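Local coordinates for uncharacterized protein (Bacteroides caccae, PDB 4R4K) that is of unknown function but has a cystatin-like fold and belongs to a family of the NTF2 clan, at residues A[38-43]-A[126-132]. Sequence-based numbering, arbitrary orientation. Where two conformers were deposited one is given.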
loop_
_atom_site.group_PDB
_atom_site.type_symbol
_atom_site.label_atom_id
_atom_site.label_comp_id
_atom_site.label_asym_id
_atom_site.label_seq_id
_atom_site.Cartn_x
_atom_site.Cartn_y
_atom_site.Cartn_z
ATOM N N ILE A 38 -6.083 -9.885 -4.519
ATOM C CA ILE A 38 -4.829 -10.331 -5.083
ATOM C C ILE A 38 -5.185 -11.310 -6.199
ATOM O O ILE A 38 -5.929 -12.231 -5.945
ATOM C CB ILE A 38 -3.960 -10.985 -3.992
ATOM C CG1 ILE A 38 -3.555 -9.924 -2.937
ATOM C CG2 ILE A 38 -2.709 -11.629 -4.578
ATOM C CD1 ILE A 38 -3.142 -10.498 -1.596
ATOM N N THR A 39 -4.649 -11.101 -7.403
ATOM C CA THR A 39 -4.886 -11.975 -8.562
ATOM C C THR A 39 -3.562 -12.588 -9.030
ATOM O O THR A 39 -2.638 -11.877 -9.418
ATOM C CB THR A 39 -5.486 -11.229 -9.766
ATOM O OG1 THR A 39 -6.713 -10.624 -9.380
ATOM C CG2 THR A 39 -5.767 -12.188 -10.924
ATOM N N LEU A 40 -3.511 -13.915 -9.017
ATOM C CA LEU A 40 -2.320 -14.686 -9.424
ATOM C C LEU A 40 -2.693 -15.727 -10.528
ATOM O O LEU A 40 -3.858 -16.112 -10.618
ATOM C CB LEU A 40 -1.763 -15.387 -8.187
ATOM C CG LEU A 40 -1.501 -14.499 -6.948
ATOM C CD1 LEU A 40 -1.137 -15.338 -5.734
ATOM C CD2 LEU A 40 -0.408 -13.479 -7.189
ATOM N N LEU A 41 -1.752 -16.152 -11.374
ATOM C CA LEU A 41 -2.002 -17.258 -12.337
ATOM C C LEU A 41 -1.759 -18.574 -11.630
ATOM O O LEU A 41 -0.726 -18.732 -10.987
ATOM C CB LEU A 41 -1.061 -17.195 -13.554
ATOM C CG LEU A 41 -1.526 -16.791 -14.942
ATOM C CD1 LEU A 41 -0.561 -17.354 -15.977
ATOM C CD2 LEU A 41 -2.939 -17.264 -15.222
ATOM N N ALA A 42 -2.659 -19.529 -11.798
ATOM C CA ALA A 42 -2.418 -20.883 -11.282
ATOM C C ALA A 42 -1.269 -21.569 -12.030
ATOM O O ALA A 42 -0.819 -21.107 -13.084
ATOM C CB ALA A 42 -3.676 -21.739 -11.366
ATOM N N ASP A 43 -0.758 -22.651 -11.456
ATOM C CA ASP A 43 0.301 -23.422 -12.112
ATOM C C ASP A 43 -0.134 -23.942 -13.496
ATOM O O ASP A 43 0.688 -24.033 -14.400
ATOM C CB ASP A 43 0.728 -24.599 -11.232
ATOM C CG ASP A 43 1.425 -24.154 -9.966
ATOM O OD1 ASP A 43 1.903 -22.991 -9.908
ATOM O OD2 ASP A 43 1.473 -24.973 -9.025
ATOM N N TYR A 126 2.718 -8.823 -3.734
ATOM C CA TYR A 126 1.804 -9.757 -4.321
ATOM C C TYR A 126 1.575 -9.477 -5.811
ATOM O O TYR A 126 0.452 -9.514 -6.314
ATOM C CB TYR A 126 0.489 -9.739 -3.570
ATOM C CG TYR A 126 0.627 -9.896 -2.069
ATOM C CD1 TYR A 126 1.193 -11.021 -1.526
ATOM C CD2 TYR A 126 0.196 -8.908 -1.206
ATOM C CE1 TYR A 126 1.317 -11.154 -0.160
ATOM C CE2 TYR A 126 0.317 -9.021 0.167
ATOM C CZ TYR A 126 0.883 -10.139 0.687
ATOM O OH TYR A 126 0.982 -10.278 2.040
ATOM N N GLY A 127 2.665 -9.253 -6.531
ATOM C CA GLY A 127 2.609 -8.968 -7.959
ATOM C C GLY A 127 2.062 -10.108 -8.784
ATOM O O GLY A 127 1.993 -11.280 -8.359
ATOM N N TYR A 128 1.686 -9.775 -10.009
ATOM C CA TYR A 128 1.151 -10.779 -10.895
ATOM C C TYR A 128 2.272 -11.766 -11.227
ATOM O O TYR A 128 1.985 -12.868 -11.607
ATOM C CB TYR A 128 0.608 -10.179 -12.178
ATOM C CG TYR A 128 -0.214 -11.175 -12.959
ATOM C CD1 TYR A 128 -1.542 -11.424 -12.612
ATOM C CD2 TYR A 128 0.332 -11.881 -14.013
ATOM C CE1 TYR A 128 -2.310 -12.331 -13.312
ATOM C CE2 TYR A 128 -0.424 -12.793 -14.717
ATOM C CZ TYR A 128 -1.742 -13.011 -14.362
ATOM O OH TYR A 128 -2.494 -13.921 -15.060
ATOM N N ASP A 129 3.551 -11.366 -11.059
ATOM C CA ASP A 129 4.687 -12.286 -11.309
ATOM C C ASP A 129 4.978 -13.273 -10.183
ATOM O O ASP A 129 5.921 -14.060 -10.278
ATOM C CB ASP A 129 6.026 -11.587 -11.552
ATOM C CG ASP A 129 6.089 -10.838 -12.857
ATOM O OD1 ASP A 129 5.270 -11.126 -13.762
ATOM O OD2 ASP A 129 6.999 -9.981 -12.974
ATOM N N LEU A 130 4.226 -13.194 -9.096
ATOM C CA LEU A 130 4.409 -14.149 -8.017
ATOM C C LEU A 130 3.760 -15.507 -8.278
ATOM O O LEU A 130 2.545 -15.589 -8.509
ATOM C CB LEU A 130 3.843 -13.585 -6.726
ATOM C CG LEU A 130 4.035 -14.382 -5.429
ATOM C CD1 LEU A 130 5.506 -14.364 -5.055
ATOM C CD2 LEU A 130 3.186 -13.779 -4.326
ATOM N N PRO A 131 4.562 -16.592 -8.216
ATOM C CA PRO A 131 3.951 -17.914 -8.352
ATOM C C PRO A 131 2.986 -18.171 -7.212
ATOM O O PRO A 131 3.277 -17.848 -6.064
ATOM C CB PRO A 131 5.146 -18.868 -8.276
ATOM C CG PRO A 131 6.311 -18.054 -8.687
ATOM C CD PRO A 131 6.032 -16.674 -8.175
ATOM N N ILE A 132 1.837 -18.743 -7.527
ATOM C CA ILE A 132 0.807 -19.002 -6.538
ATOM C C ILE A 132 1.351 -19.878 -5.394
ATOM O O ILE A 132 0.958 -19.725 -4.236
ATOM C CB ILE A 132 -0.418 -19.650 -7.240
ATOM C CG1 ILE A 132 -1.677 -19.665 -6.368
ATOM C CG2 ILE A 132 -0.088 -21.068 -7.698
ATOM C CD1 ILE A 132 -2.941 -19.812 -7.201
HETATM O O HOH W 1 -1.514 -9.428 -8.238
HETATM O O HOH W 2 0.951 -15.371 -10.728
HETATM O O HOH W 3 1.908 -18.352 -10.650
#
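Leu40 and Tyr128 bring the backbones closest, their CA atoms 5.4 Å apart, where the strand 38-41 runs beside the loop 126-132. No direct hydrogen bond joins the segments; three waters do so instead. One accepts a hydrogen bond from Leu41 N and donates to Tyr128 O and Leu130 O; another donates to both Thr39 O and Tyr126 O; the third donates to Leu41 O and accepts from Ile132 N. The loop folds into a type I turn from Gly127 to Leu130, closed by Leu130 N to Gly127 O (3.0 Å).

At one end, Ile38 CD1 makes a CH-pi contact over a face of the Tyr126 ring, 4.0 Å from its centroid and 24° off the normal, and Ile38 CG2 lies 3.8 Å from Tyr126 CB. Shortening Ile38 to an alanine removes both branches and would probably leave the ring face and CB of Tyr126 without these carbon partners. The ring's OH is hydrogen-bonded to Lys57 O, and helix 135-152 packs against the same side chain. Leu40 CD2 lies 3.5 Å from Gly127 O, while its CD1 approaches Ile132 CG1 at 4.4 Å. In one of its two modelled positions, hence less certainly, Tyr128 lays its ring obliquely along the strand, CD1 3.4 Å from Thr39 O.

Apolar carbons thus make the direct contacts, some against carbonyl oxygens, while three waters carry the polar links between the backbones, coupling the antiparallel strands 38-41 and 48-51 to the loop leading into helix 135-152.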